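Local coordinates for fatty acyl CoA synthetase FADD13 (FATTY-ACYL-CoA SYNTHETASE) (PDB 3R44), which belongs to the AMP-binding enzymes of the ANL superfamily, and joins a large N-terminal portion to a smaller C-terminal domain, at residues Pro97-Leu102 with Pro219-Ala224; Phe271-Pro276 with Ile301-Ala306; Pro495-Pro498 with Ile502-Thr505. All blocks are in the same frame, centred on the assembly; numbering follows the deposited sequence.

Contact 1 (Pro97-Leu102 with Pro219-Ala224); sequences PINTRL and PMFHVA
Asn99 and Phe221 meet through a CH-pi contact: Asn99 CA stands 3.5 Å from the centroid of the Phe221 ring and only 7° off its normal. The Asn99 carboxamide continues over the same face, 19° from parallel, with Asn99 CG 3.5 Å from Phe221 CE1. Pro219 CB covers the opposite face toward its rim, so the ring lies between Asn99 and a proline of its own turn. Thr100 OG1 lies 3.4 Å from Phe221 CE2, a van der Waals contact. Apolar packing is limited to the root of the side chain, where Pro97 CB is 4.0 Å from Phe221 CB.

Both partners belong to tight turns. Residues Asn99-Leu102 form a type I turn just beyond strand 94-97, an edge of the four-stranded parallel sheet; residues Pro219-His222 form another, and His222 is the N-cap of helix 223-235. With its CG anti to the backbone N (chi1 -179°), Asn99 also closes an Asx turn, accepting Arg101 N at OD1 (2.8 Å).

The polar link between the segments is a bridging water, which donates to Pro97 O and to Phe221 O, each at 2.7 Å. In the same turn as Phe221, Met220 N is hydrogen-bonded to Asn77 OD1.

Contact 2 (Phe271-Pro276 with Ile301-Ala306); sequences FMRQVP and IKIYAA
Tyr304 OH reaches the side of helix 266-274, where it is hydrogen-bonded to Leu269 O, lies 3.3 Å from Met272 CB and comes within 3.5 Å of Arg273 N. The last separation is a contact only, so the polar hold on the hydroxyl comes from Leu269, just ahead of the segment. Helices 266-274 and 298-306 belong to two successive beta-alpha-beta crossovers of the mixed sheet: the first connection runs from strand 261-264 to strand 288-291, the second from there to strand 310-316. Their segments are separated by 8.1 Å at the nearest CA atoms, those of Arg273 and Tyr304, and the Tyr304 phenol and the Arg273 chain span most of the interval.

Tyr304 is turned with CG beside its own backbone N (chi1 -83°), which sends the phenol across to the neighbouring helix. Its ring also meets Phe278 edge-to-face, and Met272 packs on Val250 and Ile254 of helix 247-256.

On the more exposed side of the contact, Arg273 and Ile303 cross at about a right angle. The Arg273 chain bends at chi2 (-116°) and lays one guanidinium face over Ile303 CG1, which stands 3.8 Å from that plane, toward its rim. Arg273 has two deposited conformers, so this overlap is less certain than the tyrosine contact. In the conformer described, Arg273 NH2 is 3.9 Å from both Ile303 CG1 and Ile303 CD1.

Contact 3 (Pro495-Pro498 with Ile502-Thr505); sequences PRNP and ILKT
Leu503 N donates to Pro495 O across the contact at 2.9 Å, and the bond is nearly straight, with an angle of 171° at the hydrogen. The same oxygen receives a CA-H...O contact from Ile502 CA at 3.6 Å, and Arg496 and Ile502 form a single beta bridge. Pro495-Pro498 opens the P-x4-G-K signature, the A10 motif of the ANL superfamily, which ends at Lys501, just before Ile502.

The close-packed part is built round Leu503. Its CB lies 3.6 Å from Pro495 O, its CD1 3.8 Å from Asn497 N, and its CD2 4.0 Å from Asn497 CB. Asn497 turns its polar end elsewhere, OD1 being hydrogen-bonded to Lys501 N and Thr499 OG1.

Arg496, an exposed residue, forms the solvent side. It sets off away from the other segment, but its chain, extended from CG to NE, returns the guanidinium to Ile502. The CD1 methyl of Ile502 sits over the centre of one guanidinium face, although the exact spacing is doubtful. Hydrogen bonding of NH1 to Gly500 O and a salt bridge from NH2 to Glu440 hold that plane. A malonate ion, probably from the crystallisation liquor, approaches the Pro495 side chain, nearest atoms about 3 Å apart.

Leu503 is the N-cap of helix 504-511, against which Pro495 and Ile502 pack, while Ile502 also touches Ala442 of strand 438-448.

Along the chain the three contacts come in series, each closing before the next opens. Contacts 1 and 2 both lie in the AMP-binding enzyme region, with centres about 27 Å apart and nearest atoms about 13 Å apart. Contact 1 links the loop after the edge of the parallel sheet to the start of helix 223-235, whereas contact 2 joins helices that connect strands of the mixed sheet. Contact 3 belongs to the C-terminal part; its centre is about 23 Å from that of contact 1 and about 21 Å from that of contact 2. The nearest atoms of contacts 2 and 3 are about 5 Å apart, placing the C-terminal part close to the large portion here.

Contact 1 (Pro97-Leu102 with Pro219-Ala224)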
ATOM      1  N   PRO A  97       5.506   8.901   7.601  1.00 11.30           N
ATOM      2  CA  PRO A  97       5.441   7.571   8.252  1.00 13.16           C
ATOM      3  C   PRO A  97       6.478   6.647   7.634  1.00 14.28           C
ATOM      4  O   PRO A  97       6.473   6.448   6.390  1.00 16.68           O
ATOM      5  CB  PRO A  97       4.036   7.057   7.887  1.00 13.72           C
ATOM      6  CG  PRO A  97       3.304   8.150   7.329  1.00 13.83           C
ATOM      7  CD  PRO A  97       4.290   9.170   6.792  1.00 11.90           C
ATOM      8  N   ILE A  98       7.297   6.022   8.462  1.00 14.43           N
ATOM      9  CA  ILE A  98       8.396   5.195   7.960  1.00 15.06           C
ATOM     10  C   ILE A  98       8.221   3.727   8.313  1.00 15.25           C
ATOM     11  O   ILE A  98       7.871   3.383   9.466  1.00 16.10           O
ATOM     12  CB  ILE A  98       9.743   5.720   8.494  1.00 15.99           C
ATOM     13  CG1 ILE A  98       9.944   7.194   8.067  1.00 17.78           C
ATOM     14  CG2 ILE A  98      10.893   4.848   7.996  1.00 16.48           C
ATOM     15  CD1 ILE A  98      11.169   7.878   8.706  1.00 17.34           C
ATOM     16  N   ASN A  99       8.456   2.862   7.336  1.00 15.16           N
ATOM     17  CA  ASN A  99       8.384   1.395   7.517  1.00 16.84           C
ATOM     18  C   ASN A  99       9.406   0.973   8.577  1.00 18.81           C
ATOM     19  O   ASN A  99      10.604   1.166   8.386  1.00 18.18           O
ATOM     20  CB  ASN A  99       8.681   0.747   6.146  1.00 17.59           C
ATOM     21  CG  ASN A  99       8.631  -0.781   6.125  1.00 22.63           C
ATOM     22  OD1 ASN A  99       8.815  -1.462   7.114  1.00 21.19           O
ATOM     23  ND2 ASN A  99       8.349  -1.320   4.944  1.00 25.58           N
ATOM     24  N   THR A 100       8.929   0.386   9.678  1.00 18.58           N
ATOM     25  CA  THR A 100       9.786  -0.035  10.784  1.00 20.21           C
ATOM     26  C   THR A 100      10.585  -1.322  10.521  1.00 21.58           C
ATOM     27  O   THR A 100      11.285  -1.810  11.431  1.00 22.66           O
ATOM     28  CB  THR A 100       8.948  -0.301  12.016  1.00 20.07           C
ATOM     29  OG1 THR A 100       7.935  -1.251  11.672  1.00 19.82           O
ATOM     30  CG2 THR A 100       8.270   0.939  12.484  1.00 19.18           C
ATOM     31  N   ARG A 101      10.457  -1.896   9.319  1.00 21.82           N
ATOM     32  CA  ARG A 101      11.278  -3.043   8.889  1.00 23.99           C
ATOM     33  C   ARG A 101      12.523  -2.614   8.140  1.00 23.70           C
ATOM     34  O   ARG A 101      13.375  -3.439   7.843  1.00 24.27           O
ATOM     35  CB  ARG A 101      10.470  -4.011   7.992  1.00 24.59           C
ATOM     36  CG  ARG A 101       9.211  -4.613   8.645  1.00 28.48           C
ATOM     37  N   LEU A 102      12.631  -1.330   7.799  1.00 22.53           N
ATOM     38  CA  LEU A 102      13.780  -0.853   7.040  1.00 23.46           C
ATOM     39  C   LEU A 102      14.995  -0.781   7.927  1.00 25.13           C
ATOM     40  O   LEU A 102      14.890  -0.549   9.128  1.00 24.80           O
ATOM     41  CB  LEU A 102      13.510   0.511   6.451  1.00 22.05           C
ATOM     42  CG  LEU A 102      12.488   0.592   5.327  1.00 20.49           C
ATOM     43  CD1 LEU A 102      12.154   2.068   5.008  1.00 21.30           C
ATOM     44  CD2 LEU A 102      12.879  -0.146   4.066  1.00 24.73           C
ATOM     45  N   PRO A 219       0.230  -2.679   9.082  1.00 17.87           N
ATOM     46  CA  PRO A 219       0.912  -1.487   9.622  1.00 17.88           C
ATOM     47  C   PRO A 219       0.389  -0.164   9.106  1.00 18.63           C
ATOM     48  O   PRO A 219       0.081   0.002   7.916  1.00 18.01           O
ATOM     49  CB  PRO A 219       2.365  -1.684   9.181  1.00 18.82           C
ATOM     50  CG  PRO A 219       2.486  -3.199   9.065  1.00 20.77           C
ATOM     51  CD  PRO A 219       1.172  -3.629   8.481  1.00 19.33           C
ATOM     52  N   MET A 220       0.389   0.827   9.988  1.00 19.50           N
ATOM     53  CA  MET A 220      -0.149   2.117   9.637  1.00 19.20           C
ATOM     54  C   MET A 220       0.732   2.917   8.721  1.00 20.06           C
ATOM     55  O   MET A 220       0.286   3.946   8.179  1.00 21.16           O
ATOM     56  CB  MET A 220      -0.510   2.896  10.879  1.00 20.35           C
ATOM     57  CG  MET A 220      -1.791   2.374  11.535  1.00 20.04           C
ATOM     58  SD  MET A 220      -1.878   2.958  13.258  1.00 24.55           S
ATOM     59  CE  MET A 220      -3.413   2.131  13.788  1.00 23.19           C
ATOM     60  N   PHE A 221       1.971   2.489   8.520  1.00 18.50           N
ATOM     61  CA  PHE A 221       2.807   3.200   7.591  1.00 19.29           C
ATOM     62  C   PHE A 221       2.522   2.827   6.134  1.00 20.18           C
ATOM     63  O   PHE A 221       3.225   3.309   5.272  1.00 22.60           O
ATOM     64  CB  PHE A 221       4.309   3.067   7.916  1.00 19.28           C
ATOM     65  CG  PHE A 221       4.795   1.616   8.083  1.00 18.41           C
ATOM     66  CD1 PHE A 221       4.929   0.771   6.976  1.00 18.94           C
ATOM     67  CD2 PHE A 221       5.069   1.097   9.364  1.00 19.12           C
ATOM     68  CE1 PHE A 221       5.299  -0.586   7.131  1.00 20.98           C
ATOM     69  CE2 PHE A 221       5.467  -0.236   9.526  1.00 20.96           C
ATOM     70  CZ  PHE A 221       5.593  -1.083   8.401  1.00 21.35           C
ATOM     71  N   HIS A 222       1.615   1.890   5.874  1.00 19.57           N
ATOM     72  CA  HIS A 222       1.223   1.516   4.515  1.00 20.78           C
ATOM     73  C   HIS A 222       0.134   2.524   4.149  1.00 19.66           C
ATOM     74  O   HIS A 222      -0.732   2.815   4.960  1.00 17.56           O
ATOM     75  CB  HIS A 222       0.585   0.103   4.426  1.00 21.72           C
ATOM     76  CG  HIS A 222       1.541  -1.029   4.624  1.00 28.96           C
ATOM     77  ND1 HIS A 222       2.704  -1.156   3.895  1.00 32.87           N
ATOM     78  CD2 HIS A 222       1.491  -2.109   5.446  1.00 34.36           C
ATOM     79  CE1 HIS A 222       3.356  -2.238   4.291  1.00 32.32           C
ATOM     80  NE2 HIS A 222       2.652  -2.826   5.241  1.00 34.18           N
ATOM     81  N   VAL A 223       0.171   3.029   2.924  1.00 19.27           N
ATOM     82  CA  VAL A 223      -0.780   4.047   2.511  1.00 18.46           C
ATOM     83  C   VAL A 223      -2.205   3.613   2.636  1.00 16.91           C
ATOM     84  O   VAL A 223      -3.066   4.427   3.025  1.00 17.41           O
ATOM     85  CB  VAL A 223      -0.426   4.619   1.099  1.00 19.57           C
ATOM     86  CG1 VAL A 223      -0.821   3.609  -0.030  1.00 23.71           C
ATOM     87  CG2 VAL A 223      -1.109   5.917   0.912  1.00 20.33           C
ATOM     88  N   ALA A 224      -2.513   2.349   2.365  1.00 15.86           N
ATOM     89  CA  ALA A 224      -3.879   1.965   2.448  1.00 17.46           C
ATOM     90  C   ALA A 224      -4.367   1.902   3.882  1.00 15.97           C
ATOM     91  O   ALA A 224      -5.553   2.121   4.122  1.00 15.37           O
ATOM     92  CB  ALA A 224      -4.137   0.638   1.743  1.00 18.23           C
TER
HETATM   93  O   HOH W   1       5.606   4.450   4.792  1.00 34.35           O

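Contact 2 (Phe271-Pro276 with Ile301-Ala306)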
ATOM      1  N   PHE A 271      -3.882 -17.901   6.084  1.00 17.35           N
ATOM      2  CA  PHE A 271      -3.601 -18.414   7.421  1.00 18.06           C
ATOM      3  C   PHE A 271      -4.825 -18.515   8.294  1.00 16.88           C
ATOM      4  O   PHE A 271      -4.971 -19.488   9.051  1.00 18.86           O
ATOM      5  CB  PHE A 271      -2.507 -17.596   8.101  1.00 19.37           C
ATOM      6  CG  PHE A 271      -1.194 -17.676   7.381  1.00 21.71           C
ATOM      7  CD1 PHE A 271      -0.717 -18.909   6.937  1.00 25.31           C
ATOM      8  CD2 PHE A 271      -0.418 -16.542   7.178  1.00 26.39           C
ATOM      9  CE1 PHE A 271       0.521 -19.003   6.292  1.00 28.97           C
ATOM     10  CE2 PHE A 271       0.814 -16.646   6.508  1.00 24.76           C
ATOM     11  CZ  PHE A 271       1.267 -17.842   6.081  1.00 24.99           C
ATOM     12  N   MET A 272      -5.729 -17.553   8.150  1.00 15.45           N
ATOM     13  CA  MET A 272      -6.930 -17.450   8.961  1.00 14.86           C
ATOM     14  C   MET A 272      -7.886 -18.616   8.675  1.00 16.80           C
ATOM     15  O   MET A 272      -8.706 -19.005   9.536  1.00 15.98           O
ATOM     16  CB  MET A 272      -7.614 -16.098   8.738  1.00 14.07           C
ATOM     17  CG  MET A 272      -6.871 -15.019   9.493  1.00 16.50           C
ATOM     18  SD  MET A 272      -7.578 -13.415   9.213  1.00 19.82           S
ATOM     19  CE  MET A 272      -9.230 -13.466   9.751  1.00 17.41           C
ATOM     20  N   ARG A 273      -7.750 -19.185   7.483  1.00 16.74           N
ATOM     21  CA  ARG A 273      -8.544 -20.339   7.085  0.50 18.56           C
ATOM     22  C   ARG A 273      -8.002 -21.625   7.716  1.00 20.02           C
ATOM     23  O   ARG A 273      -8.731 -22.614   7.846  1.00 20.90           O
ATOM     24  CB  ARG A 273      -8.573 -20.433   5.559  0.50 19.31           C
ATOM     25  CG  ARG A 273      -9.472 -21.488   5.028  0.50 19.26           C
ATOM     26  CD  ARG A 273      -8.707 -22.537   4.295  0.50 20.20           C
ATOM     27  NE  ARG A 273      -9.563 -23.617   3.807  0.50 17.73           N
ATOM     28  CZ  ARG A 273     -10.245 -24.454   4.572  0.50 18.11           C
ATOM     29  NH1 ARG A 273     -10.237 -24.330   5.890  0.50 18.30           N
ATOM     30  NH2 ARG A 273     -10.975 -25.401   3.996  0.50 21.70           N
ATOM     31  N   GLN A 274      -6.726 -21.626   8.105  1.00 18.58           N
ATOM     32  CA  GLN A 274      -6.113 -22.853   8.633  1.00 21.26           C
ATOM     33  C   GLN A 274      -6.223 -23.051  10.146  1.00 22.05           C
ATOM     34  O   GLN A 274      -6.123 -24.211  10.629  1.00 26.18           O
ATOM     35  CB  GLN A 274      -4.654 -22.967   8.194  1.00 20.44           C
ATOM     36  CG  GLN A 274      -4.377 -22.535   6.780  1.00 20.57           C
ATOM     37  CD  GLN A 274      -5.148 -23.357   5.777  1.00 23.87           C
ATOM     38  OE1 GLN A 274      -5.594 -24.486   6.074  1.00 25.09           O
ATOM     39  NE2 GLN A 274      -5.286 -22.830   4.584  1.00 29.46           N
ATOM     40  N   VAL A 275      -6.470 -21.981  10.888  1.00 20.30           N
ATOM     41  CA  VAL A 275      -6.525 -22.070  12.371  1.00 19.39           C
ATOM     42  C   VAL A 275      -7.845 -22.709  12.842  1.00 20.60           C
ATOM     43  O   VAL A 275      -8.861 -22.601  12.121  1.00 19.16           O
ATOM     44  CB  VAL A 275      -6.279 -20.722  12.987  1.00 17.34           C
ATOM     45  CG1 VAL A 275      -4.853 -20.302  12.592  1.00 18.82           C
ATOM     46  CG2 VAL A 275      -7.285 -19.686  12.523  1.00 16.04           C
ATOM     47  N   PRO A 276      -7.830 -23.377  14.014  1.00 22.17           N
ATOM     48  CA  PRO A 276      -8.993 -24.104  14.566  1.00 23.41           C
ATOM     49  C   PRO A 276     -10.201 -23.182  14.665  1.00 22.99           C
ATOM     50  O   PRO A 276     -11.344 -23.626  14.476  1.00 23.36           O
ATOM     51  CB  PRO A 276      -8.518 -24.475  15.977  1.00 24.83           C
ATOM     52  CG  PRO A 276      -7.071 -24.737  15.804  1.00 24.40           C
ATOM     53  CD  PRO A 276      -6.615 -23.677  14.792  1.00 22.09           C
ATOM     54  N   ILE A 301     -11.681 -17.785  -1.983  1.00 20.54           N
ATOM     55  CA  ILE A 301     -12.872 -16.955  -2.065  1.00 19.93           C
ATOM     56  C   ILE A 301     -14.084 -17.821  -1.710  1.00 21.25           C
ATOM     57  O   ILE A 301     -14.959 -17.437  -0.918  1.00 20.33           O
ATOM     58  CB  ILE A 301     -12.984 -16.306  -3.445  1.00 19.88           C
ATOM     59  CG1 ILE A 301     -11.819 -15.366  -3.708  1.00 21.43           C
ATOM     60  CG2 ILE A 301     -14.360 -15.594  -3.678  1.00 20.59           C
ATOM     61  CD1 ILE A 301     -11.764 -14.973  -5.159  1.00 24.90           C
ATOM     62  N   LYS A 302     -14.117 -19.013  -2.283  1.00 21.69           N
ATOM     63  CA  LYS A 302     -15.250 -19.896  -2.081  1.00 23.96           C
ATOM     64  C   LYS A 302     -15.436 -20.388  -0.662  1.00 22.92           C
ATOM     65  O   LYS A 302     -16.567 -20.530  -0.197  1.00 24.20           O
ATOM     66  CB  LYS A 302     -15.179 -21.082  -3.043  1.00 25.47           C
ATOM     67  CG  LYS A 302     -15.389 -20.676  -4.522  1.00 29.46           C
ATOM     68  CD  LYS A 302     -15.255 -21.937  -5.418  1.00 34.36           C
ATOM     69  CE  LYS A 302     -16.342 -22.042  -6.425  1.00 40.12           C
ATOM     70  NZ  LYS A 302     -16.241 -23.336  -7.142  1.00 45.62           N
ATOM     71  N   ILE A 303     -14.357 -20.672   0.043  1.00 22.21           N
ATOM     72  CA  ILE A 303     -14.506 -21.189   1.388  1.00 23.57           C
ATOM     73  C   ILE A 303     -14.973 -20.083   2.341  1.00 21.52           C
ATOM     74  O   ILE A 303     -15.839 -20.319   3.189  1.00 20.56           O
ATOM     75  CB  ILE A 303     -13.254 -21.920   1.863  1.00 24.48           C
ATOM     76  CG1 ILE A 303     -13.566 -22.660   3.167  1.00 29.16           C
ATOM     77  CG2 ILE A 303     -12.110 -20.999   1.985  1.00 22.34           C
ATOM     78  CD1 ILE A 303     -14.428 -23.809   2.981  1.00 33.83           C
ATOM     79  N   TYR A 304     -14.485 -18.859   2.127  1.00 19.03           N
ATOM     80  CA  TYR A 304     -14.994 -17.733   2.849  1.00 18.09           C
ATOM     81  C   TYR A 304     -16.447 -17.474   2.513  1.00 18.87           C
ATOM     82  O   TYR A 304     -17.268 -17.266   3.430  1.00 21.44           O
ATOM     83  CB  TYR A 304     -14.096 -16.468   2.664  1.00 16.81           C
ATOM     84  CG  TYR A 304     -12.895 -16.466   3.619  1.00 17.14           C
ATOM     85  CD1 TYR A 304     -11.662 -16.906   3.213  1.00 16.65           C
ATOM     86  CD2 TYR A 304     -13.002 -16.005   4.925  1.00 22.33           C
ATOM     87  CE1 TYR A 304     -10.585 -16.931   4.071  1.00 19.77           C
ATOM     88  CE2 TYR A 304     -11.916 -16.013   5.799  1.00 22.20           C
ATOM     89  CZ  TYR A 304     -10.700 -16.484   5.360  1.00 18.94           C
ATOM     90  OH  TYR A 304      -9.643 -16.493   6.225  1.00 19.86           O
ATOM     91  N   ALA A 305     -16.817 -17.590   1.235  1.00 20.65           N
ATOM     92  CA  ALA A 305     -18.220 -17.433   0.861  1.00 21.81           C
ATOM     93  C   ALA A 305     -19.149 -18.468   1.536  1.00 24.58           C
ATOM     94  O   ALA A 305     -20.278 -18.159   1.861  1.00 24.59           O
ATOM     95  CB  ALA A 305     -18.374 -17.445  -0.635  1.00 22.88           C
ATOM     96  N   ALA A 306     -18.683 -19.692   1.729  1.00 25.97           N
ATOM     97  CA  ALA A 306     -19.446 -20.691   2.511  1.00 28.58           C
ATOM     98  C   ALA A 306     -19.666 -20.312   3.992  1.00 28.97           C
ATOM     99  O   ALA A 306     -20.610 -20.846   4.634  1.00 31.32           O
ATOM    100  CB  ALA A 306     -18.757 -22.048   2.440  1.00 29.74           C
TER

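Contact 3 (Pro495-Pro498 with Ile502-Thr505)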
ATOM      1  N   PRO A 495       9.313 -21.004  -7.854  1.00 19.30           N
ATOM      2  CA  PRO A 495       8.904 -20.729  -6.466  1.00 18.57           C
ATOM      3  C   PRO A 495       7.568 -19.977  -6.383  1.00 19.56           C
ATOM      4  O   PRO A 495       7.396 -18.907  -6.989  1.00 18.84           O
ATOM      5  CB  PRO A 495      10.075 -19.918  -5.923  1.00 18.81           C
ATOM      6  CG  PRO A 495      10.576 -19.147  -7.106  1.00 17.06           C
ATOM      7  CD  PRO A 495      10.416 -20.124  -8.278  1.00 18.65           C
ATOM      8  N   ARG A 496       6.618 -20.554  -5.667  1.00 20.48           N
ATOM      9  CA  ARG A 496       5.341 -19.905  -5.443  1.00 21.37           C
ATOM     10  C   ARG A 496       4.975 -19.912  -3.972  1.00 20.81           C
ATOM     11  O   ARG A 496       5.414 -20.780  -3.218  1.00 21.14           O
ATOM     12  CB  ARG A 496       4.243 -20.605  -6.185  1.00 22.62           C
ATOM     13  CG  ARG A 496       4.255 -20.439  -7.690  1.00 23.48           C
ATOM     14  CD  ARG A 496       3.222 -21.459  -8.225  1.00 29.51           C
ATOM     15  NE  ARG A 496       3.368 -21.604  -9.655  1.00 33.06           N
ATOM     16  CZ  ARG A 496       2.692 -20.882 -10.521  1.00 36.13           C
ATOM     17  NH1 ARG A 496       1.823 -19.981 -10.092  1.00 38.49           N
ATOM     18  NH2 ARG A 496       2.880 -21.067 -11.821  1.00 38.43           N
ATOM     19  N   ASN A 497       4.161 -18.947  -3.558  1.00 19.99           N
ATOM     20  CA  ASN A 497       3.782 -18.871  -2.146  1.00 19.78           C
ATOM     21  C   ASN A 497       2.555 -19.763  -1.924  1.00 20.54           C
ATOM     22  O   ASN A 497       2.066 -20.325  -2.906  1.00 20.38           O
ATOM     23  CB  ASN A 497       3.624 -17.386  -1.721  1.00 20.07           C
ATOM     24  CG  ASN A 497       2.428 -16.716  -2.306  1.00 21.18           C
ATOM     25  OD1 ASN A 497       1.610 -17.338  -2.978  1.00 21.07           O
ATOM     26  ND2 ASN A 497       2.266 -15.430  -1.991  1.00 20.51           N
ATOM     27  N   PRO A 498       2.033 -19.901  -0.678  1.00 20.14           N
ATOM     28  CA  PRO A 498       0.901 -20.840  -0.556  1.00 20.95           C
ATOM     29  C   PRO A 498      -0.384 -20.475  -1.306  1.00 22.75           C
ATOM     30  O   PRO A 498      -1.252 -21.338  -1.513  1.00 24.01           O
ATOM     31  CB  PRO A 498       0.629 -20.839   0.957  1.00 22.67           C
ATOM     32  CG  PRO A 498       2.069 -20.578   1.534  1.00 20.42           C
ATOM     33  CD  PRO A 498       2.517 -19.483   0.658  1.00 21.46           C
ATOM     34  N   ILE A 502       3.682 -16.381  -8.098  1.00 23.48           N
ATOM     35  CA  ILE A 502       5.077 -16.619  -8.468  1.00 22.75           C
ATOM     36  C   ILE A 502       5.904 -15.596  -7.710  1.00 21.71           C
ATOM     37  O   ILE A 502       5.560 -14.392  -7.668  1.00 21.55           O
ATOM     38  CB  ILE A 502       5.344 -16.415  -9.964  1.00 23.74           C
ATOM     39  CG1 ILE A 502       4.537 -17.391 -10.794  1.00 26.20           C
ATOM     40  CG2 ILE A 502       6.830 -16.618 -10.277  1.00 23.22           C
ATOM     41  CD1 ILE A 502       5.115 -18.649 -10.787  1.00 30.48           C
ATOM     42  N   LEU A 503       6.946 -16.080  -7.037  1.00 19.82           N
ATOM     43  CA  LEU A 503       7.795 -15.243  -6.203  1.00 20.63           C
ATOM     44  C   LEU A 503       9.028 -14.845  -7.008  1.00 20.10           C
ATOM     45  O   LEU A 503      10.063 -15.528  -6.972  1.00 18.95           O
ATOM     46  CB  LEU A 503       8.191 -16.018  -4.948  1.00 21.10           C
ATOM     47  CG  LEU A 503       7.006 -16.339  -4.040  1.00 23.57           C
ATOM     48  CD1 LEU A 503       7.470 -17.251  -2.903  1.00 22.82           C
ATOM     49  CD2 LEU A 503       6.369 -15.046  -3.501  1.00 25.67           C
ATOM     50  N   LYS A 504       8.924 -13.772  -7.769  1.00 20.70           N
ATOM     51  CA  LYS A 504      10.082 -13.305  -8.574  1.00 20.35           C
ATOM     52  C   LYS A 504      11.327 -12.930  -7.762  1.00 20.09           C
ATOM     53  O   LYS A 504      12.466 -13.100  -8.243  1.00 17.29           O
ATOM     54  CB  LYS A 504       9.660 -12.206  -9.548  1.00 21.36           C
ATOM     55  CG  LYS A 504       8.720 -12.763 -10.559  1.00 22.41           C
ATOM     56  CD  LYS A 504       8.410 -11.852 -11.685  1.00 26.95           C
ATOM     57  CE  LYS A 504       7.650 -12.659 -12.756  1.00 25.99           C
ATOM     58  NZ  LYS A 504       7.652 -11.991 -13.991  1.00 25.39           N
ATOM     59  N   THR A 505      11.158 -12.484  -6.515  1.00 19.01           N
ATOM     60  CA  THR A 505      12.314 -12.186  -5.668  1.00 20.98           C
ATOM     61  C   THR A 505      13.090 -13.481  -5.365  1.00 20.04           C
ATOM     62  O   THR A 505      14.309 -13.507  -5.354  1.00 20.44           O
ATOM     63  CB  THR A 505      11.881 -11.583  -4.327  1.00 22.09           C
ATOM     64  OG1 THR A 505      10.894 -12.452  -3.749  1.00 27.86           O
ATOM     65  CG2 THR A 505      11.247 -10.242  -4.517  1.00 21.35           C
TER